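Local coordinates for MrsD protein (Bacillus sp., PDB 1P3Y) that catalyses the oxidative decarboxylation of the C-terminal cysteine of the lantibiotic mersacidin to an aminoenethiol, using bound FAD, at residues N117-P122 and L178-G183; K9-G14 and A82-I87. All blocks are in the same frame, centred on the assembly; numbering follows the deposited sequence.

Both contacts belong to one parallel sheet, and their centres lie about 10 Å apart. Contact 2 pairs the two central strands, 10-15 and 84-90; contact 1 sets the next strand, 119-122, against the C-terminal helix 173-183. Strand 84-90, half of contact 2, is the sheet neighbour of the strand in contact 1: probable hydrogen bonds run from Ile-87 N to Ile-119 O (3.0 Å) and from Phe-121 N to Ile-87 O (2.9 Å). In contact 2 the side chain of Ile-87 is about 8 Å from a bound FAD and that of Tyr-85 about 8 Å from the side chain of active-site His-75; the side chain of Phe-121 in contact 1 is about 11 Å from a bound FAD.

Contact 1. Residues N117-P122 and L178-G183; sequences NTIFFP and LAIEKG
Ile-119 and Phe-121 of strand 119-122 meet Ala-179 and Ile-180 of the C-terminal helix 173-183 in a small, wholly apolar helix-on-sheet contact on one face of the parallel sheet. Segments 119-122 and 178-183 run roughly antiparallel, at 151°, with their axes 10.0 Å apart. Ile-180 does most of the reaching. Its CB does not set off toward the strand, but the end of the chain comes nearer: its CD1 methyl comes up in front of both strand side chains, 3.6 Å from Ile-119 CD1 and 3.5 Å from Phe-121 CE1. That methyl meets the phenyl ring at its edge, close to the ring plane, and the Ile-180 side chain crosses both partners at about a right angle. Ile-119 has CG1 anti to its backbone N (chi1 164°), and the extended chi2 (178°) carries CD1 on to the helix. Ala-179 adds its CB, 4.1 Å from Phe-121 CZ and 4.4 Å from Ile-119 CD1. Cys-86 of the neighbouring strand touches Ile-119, Phe-121 and Ile-180, and Ile-149 packs on both strand side chains. No hydrogen bond joins the two segments; what they share, through methyl and ring-edge contacts, is dispersion and the exclusion of water.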
loop_
_atom_site.group_PDB
_atom_site.type_symbol
_atom_site.label_atom_id
_atom_site.label_comp_id
_atom_site.label_asym_id
_atom_site.label_seq_id
_atom_site.Cartn_x
_atom_site.Cartn_y
_atom_site.Cartn_z
ATOM N N ASN A 117 -9.187 -5.339 42.492
ATOM C CA ASN A 117 -8.353 -6.461 42.079
ATOM C C ASN A 117 -9.007 -7.101 40.872
ATOM O O ASN A 117 -10.190 -6.889 40.631
ATOM C CB ASN A 117 -8.246 -7.489 43.204
ATOM C CG ASN A 117 -7.315 -7.041 44.315
ATOM O OD1 ASN A 117 -7.475 -7.465 45.462
ATOM N ND2 ASN A 117 -6.322 -6.195 43.981
ATOM N N THR A 118 -8.243 -7.896 40.128
ATOM C CA THR A 118 -8.757 -8.556 38.926
ATOM C C THR A 118 -8.899 -10.063 39.118
ATOM O O THR A 118 -8.043 -10.705 39.734
ATOM C CB THR A 118 -7.793 -8.320 37.711
ATOM O OG1 THR A 118 -7.713 -6.922 37.425
ATOM C CG2 THR A 118 -8.272 -9.072 36.467
ATOM N N ILE A 119 -9.969 -10.636 38.577
ATOM C CA ILE A 119 -10.141 -12.076 38.680
ATOM C C ILE A 119 -9.694 -12.690 37.350
ATOM O O ILE A 119 -10.175 -12.287 36.290
ATOM C CB ILE A 119 -11.616 -12.474 38.988
ATOM C CG1 ILE A 119 -11.820 -13.959 38.686
ATOM C CG2 ILE A 119 -12.568 -11.652 38.160
ATOM C CD1 ILE A 119 -13.199 -14.463 38.999
ATOM N N PHE A 120 -8.774 -13.658 37.423
ATOM C CA PHE A 120 -8.234 -14.343 36.249
ATOM C C PHE A 120 -8.766 -15.751 36.047
ATOM O O PHE A 120 -8.937 -16.498 37.005
ATOM C CB PHE A 120 -6.714 -14.477 36.357
ATOM C CG PHE A 120 -5.989 -13.183 36.383
ATOM C CD1 PHE A 120 -5.966 -12.406 37.542
ATOM C CD2 PHE A 120 -5.310 -12.733 35.241
ATOM C CE1 PHE A 120 -5.271 -11.194 37.570
ATOM C CE2 PHE A 120 -4.613 -11.532 35.245
ATOM C CZ PHE A 120 -4.589 -10.754 36.412
ATOM N N PHE A 121 -8.995 -16.119 34.792
ATOM C CA PHE A 121 -9.444 -17.466 34.460
ATOM C C PHE A 121 -8.417 -18.074 33.507
ATOM O O PHE A 121 -8.643 -18.146 32.307
ATOM C CB PHE A 121 -10.811 -17.453 33.774
ATOM C CG PHE A 121 -11.958 -17.186 34.703
ATOM C CD1 PHE A 121 -12.243 -15.888 35.131
ATOM C CD2 PHE A 121 -12.781 -18.236 35.119
ATOM C CE1 PHE A 121 -13.340 -15.634 35.956
ATOM C CE2 PHE A 121 -13.881 -17.999 35.942
ATOM C CZ PHE A 121 -14.167 -16.691 36.363
ATOM N N PRO A 122 -7.268 -18.521 34.036
ATOM C CA PRO A 122 -6.217 -19.117 33.209
ATOM C C PRO A 122 -6.678 -20.272 32.336
ATOM O O PRO A 122 -7.609 -21.001 32.675
ATOM C CB PRO A 122 -5.175 -19.560 34.235
ATOM C CG PRO A 122 -5.324 -18.560 35.312
ATOM C CD PRO A 122 -6.827 -18.420 35.439
ATOM N N LEU A 178 -20.598 -17.694 39.127
ATOM C CA LEU A 178 -20.532 -17.843 40.574
ATOM C C LEU A 178 -19.183 -17.354 41.099
ATOM O O LEU A 178 -19.116 -16.623 42.100
ATOM C CB LEU A 178 -20.760 -19.307 40.963
ATOM C CG LEU A 178 -22.123 -19.896 40.559
ATOM C CD1 LEU A 178 -22.175 -21.366 40.963
ATOM C CD2 LEU A 178 -23.264 -19.122 41.223
ATOM N N ALA A 179 -18.108 -17.753 40.418
ATOM C CA ALA A 179 -16.772 -17.336 40.822
ATOM C C ALA A 179 -16.679 -15.808 40.783
ATOM O O ALA A 179 -16.051 -15.197 41.651
ATOM C CB ALA A 179 -15.738 -17.965 39.914
ATOM N N ILE A 180 -17.317 -15.184 39.794
ATOM C CA ILE A 180 -17.286 -13.731 39.711
ATOM C C ILE A 180 -17.995 -13.145 40.937
ATOM O O ILE A 180 -17.471 -12.237 41.596
ATOM C CB ILE A 180 -18.013 -13.190 38.439
ATOM C CG1 ILE A 180 -17.448 -13.833 37.173
ATOM C CG2 ILE A 180 -17.864 -11.665 38.362
ATOM C CD1 ILE A 180 -16.008 -13.558 36.960
ATOM N N GLU A 181 -19.186 -13.671 41.238
ATOM C CA GLU A 181 -19.983 -13.193 42.372
ATOM C C GLU A 181 -19.251 -13.344 43.700
ATOM O O GLU A 181 -19.232 -12.423 44.524
ATOM C CB GLU A 181 -21.325 -13.925 42.436
ATOM C CG GLU A 181 -22.297 -13.321 43.457
ATOM C CD GLU A 181 -22.468 -14.176 44.710
ATOM O OE1 GLU A 181 -23.058 -13.678 45.706
ATOM O OE2 GLU A 181 -22.017 -15.347 44.686
ATOM N N LYS A 182 -18.643 -14.503 43.906
ATOM C CA LYS A 182 -17.903 -14.740 45.135
ATOM C C LYS A 182 -16.754 -13.736 45.287
ATOM O O LYS A 182 -16.562 -13.153 46.356
ATOM C CB LYS A 182 -17.365 -16.174 45.140
ATOM C CG LYS A 182 -16.551 -16.544 46.357
ATOM C CD LYS A 182 -16.245 -18.037 46.337
ATOM C CE LYS A 182 -15.445 -18.467 47.567
ATOM N NZ LYS A 182 -14.210 -17.638 47.762
ATOM N N GLY A 183 -16.002 -13.530 44.206
ATOM C CA GLY A 183 -14.880 -12.604 44.234
ATOM C C GLY A 183 -15.268 -11.169 44.547
ATOM O O GLY A 183 -14.512 -10.431 45.199
#

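Contact 2. Residues K9-G14 and A82-I87; sequences KKLLIG and ADIYCI
Lys-10 and Asp-83 open the pairing of strands 10-15 and 84-90, and each serves the other's backbone. Lys-10 N gives its hydrogen to Asp-83 OD2 at 2.6 Å, nearly straight at 169°, on the anti side of the carboxylate and somewhat out of its plane. In Asp-83, CG lies beside the backbone N (chi1 -65°), and the carboxylate appears to stand in for a main-chain acceptor at this end of the pairing. In return, Lys-10 O accepts two bonds: Asp-83 N at 2.8 Å, tilted from the carbonyl plane, and Ile-84 N at 3.1 Å, almost in line with the carbonyl. Lys-9 bends at chi2 and lays CD by Asp-83 OD2, while its NZ stays 5.0 Å from that oxygen; any attraction there is probably long-range.

Regular parallel exchange follows, with Leu-12 N bonded to Ile-84 O, Cys-86 N to Leu-12 O, and Gly-14 N to Cys-86 O, each at 2.9 Å. These are strands 1 and 4 of a Rossmann-type sheet of order 3-2-1-4-5-6, paired at its topological switch point, where the chain's crossovers go out to either side. Their other polar edges are used as well: Leu-11 and Ile-13 bond to strand 37-42, Tyr-85 to Ile-119.

On the face toward helix 106-113, Leu-12 and Tyr-85 lie side by side, pointing the same way, with Leu-12 CD2 3.6 Å from Tyr-85 CD1. Leu-12 O sits at the edge of the tyrosine ring, near its plane, and the phenol OH is hydrogen-bonded to Val-107 O. Ala-82 CB backs Leu-12 CB. On the face of Cys-86, Leu-11 CD1 rests against Ile-84 CG2.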
loop_
_atom_site.group_PDB
_atom_site.type_symbol
_atom_site.label_atom_id
_atom_site.label_comp_id
_atom_site.label_asym_id
_atom_site.label_seq_id
_atom_site.Cartn_x
_atom_site.Cartn_y
_atom_site.Cartn_z
ATOM N N LYS A 9 -23.984 -3.691 38.053
ATOM C CA LYS A 9 -22.539 -3.501 37.981
ATOM C C LYS A 9 -22.030 -3.580 36.530
ATOM O O LYS A 9 -22.615 -4.261 35.678
ATOM C CB LYS A 9 -21.835 -4.558 38.838
ATOM C CG LYS A 9 -22.179 -4.497 40.310
ATOM C CD LYS A 9 -21.682 -3.201 40.921
ATOM C CE LYS A 9 -22.130 -3.032 42.369
ATOM N NZ LYS A 9 -21.426 -1.859 42.963
ATOM N N LYS A 10 -20.947 -2.860 36.259
ATOM C CA LYS A 10 -20.333 -2.839 34.931
ATOM C C LYS A 10 -19.213 -3.886 34.871
ATOM O O LYS A 10 -18.276 -3.864 35.673
ATOM C CB LYS A 10 -19.779 -1.439 34.637
ATOM C CG LYS A 10 -20.863 -0.375 34.601
ATOM C CD LYS A 10 -20.313 1.034 34.435
ATOM C CE LYS A 10 -21.460 2.013 34.239
ATOM N NZ LYS A 10 -20.992 3.405 33.956
ATOM N N LEU A 11 -19.329 -4.812 33.928
ATOM C CA LEU A 11 -18.344 -5.877 33.770
ATOM C C LEU A 11 -17.466 -5.727 32.527
ATOM O O LEU A 11 -17.959 -5.545 31.399
ATOM C CB LEU A 11 -19.045 -7.232 33.697
ATOM C CG LEU A 11 -18.123 -8.407 33.391
ATOM C CD1 LEU A 11 -17.115 -8.568 34.532
ATOM C CD2 LEU A 11 -18.959 -9.683 33.203
ATOM N N LEU A 12 -16.159 -5.800 32.749
ATOM C CA LEU A 12 -15.191 -5.719 31.669
ATOM C C LEU A 12 -14.516 -7.081 31.563
ATOM O O LEU A 12 -13.969 -7.602 32.538
ATOM C CB LEU A 12 -14.133 -4.650 31.949
ATOM C CG LEU A 12 -13.024 -4.547 30.887
ATOM C CD1 LEU A 12 -13.652 -4.224 29.534
ATOM C CD2 LEU A 12 -11.992 -3.476 31.283
ATOM N N ILE A 13 -14.573 -7.658 30.375
ATOM C CA ILE A 13 -13.937 -8.935 30.136
ATOM C C ILE A 13 -12.739 -8.781 29.194
ATOM O O ILE A 13 -12.875 -8.295 28.061
ATOM C CB ILE A 13 -14.950 -9.914 29.560
ATOM C CG1 ILE A 13 -15.941 -10.280 30.665
ATOM C CG2 ILE A 13 -14.249 -11.151 29.011
ATOM C CD1 ILE A 13 -17.258 -10.802 30.130
ATOM N N GLY A 14 -11.565 -9.174 29.684
ATOM C CA GLY A 14 -10.361 -9.103 28.881
ATOM C C GLY A 14 -10.126 -10.454 28.243
ATOM O O GLY A 14 -10.009 -11.447 28.947
ATOM N N ALA A 82 -15.241 0.128 34.522
ATOM C CA ALA A 82 -15.652 -1.174 35.007
ATOM C C ALA A 82 -15.641 -1.284 36.527
ATOM O O ALA A 82 -14.782 -0.705 37.198
ATOM C CB ALA A 82 -14.761 -2.251 34.388
ATOM N N ASP A 83 -16.623 -2.015 37.055
ATOM C CA ASP A 83 -16.733 -2.257 38.490
ATOM C C ASP A 83 -16.006 -3.569 38.735
ATOM O O ASP A 83 -15.366 -3.767 39.773
ATOM C CB ASP A 83 -18.198 -2.415 38.926
ATOM C CG ASP A 83 -19.001 -1.151 38.747
ATOM O OD1 ASP A 83 -18.522 -0.084 39.193
ATOM O OD2 ASP A 83 -20.109 -1.230 38.165
ATOM N N ILE A 84 -16.126 -4.472 37.768
ATOM C CA ILE A 84 -15.469 -5.760 37.857
ATOM C C ILE A 84 -14.680 -6.027 36.576
ATOM O O ILE A 84 -15.195 -5.857 35.462
ATOM C CB ILE A 84 -16.497 -6.890 38.063
ATOM C CG1 ILE A 84 -17.238 -6.675 39.390
ATOM C CG2 ILE A 84 -15.792 -8.257 38.046
ATOM C CD1 ILE A 84 -18.506 -7.502 39.517
ATOM N N TYR A 85 -13.419 -6.423 36.742
ATOM C CA TYR A 85 -12.556 -6.737 35.605
ATOM C C TYR A 85 -12.152 -8.198 35.700
ATOM O O TYR A 85 -11.451 -8.635 36.619
ATOM C CB TYR A 85 -11.318 -5.833 35.595
ATOM C CG TYR A 85 -10.359 -6.072 34.439
ATOM C CD1 TYR A 85 -10.827 -6.344 33.154
ATOM C CD2 TYR A 85 -8.976 -5.931 34.621
ATOM C CE1 TYR A 85 -9.937 -6.461 32.071
ATOM C CE2 TYR A 85 -8.082 -6.042 33.559
ATOM C CZ TYR A 85 -8.565 -6.306 32.282
ATOM O OH TYR A 85 -7.665 -6.407 31.237
ATOM N N CYS A 86 -12.612 -8.955 34.725
ATOM C CA CYS A 86 -12.337 -10.361 34.690
ATOM C C CYS A 86 -11.662 -10.724 33.369
ATOM O O CYS A 86 -12.153 -10.400 32.288
ATOM C CB CYS A 86 -13.668 -11.102 34.889
ATOM S SG CYS A 86 -13.612 -12.829 34.501
ATOM N N ILE A 87 -10.511 -11.379 33.460
ATOM C CA ILE A 87 -9.786 -11.798 32.272
ATOM C C ILE A 87 -10.016 -13.283 31.994
ATOM O O ILE A 87 -9.544 -14.147 32.731
ATOM C CB ILE A 87 -8.275 -11.527 32.424
ATOM C CG1 ILE A 87 -8.048 -10.012 32.566
ATOM C CG2 ILE A 87 -7.499 -12.120 31.212
ATOM C CD1 ILE A 87 -6.587 -9.604 32.823
#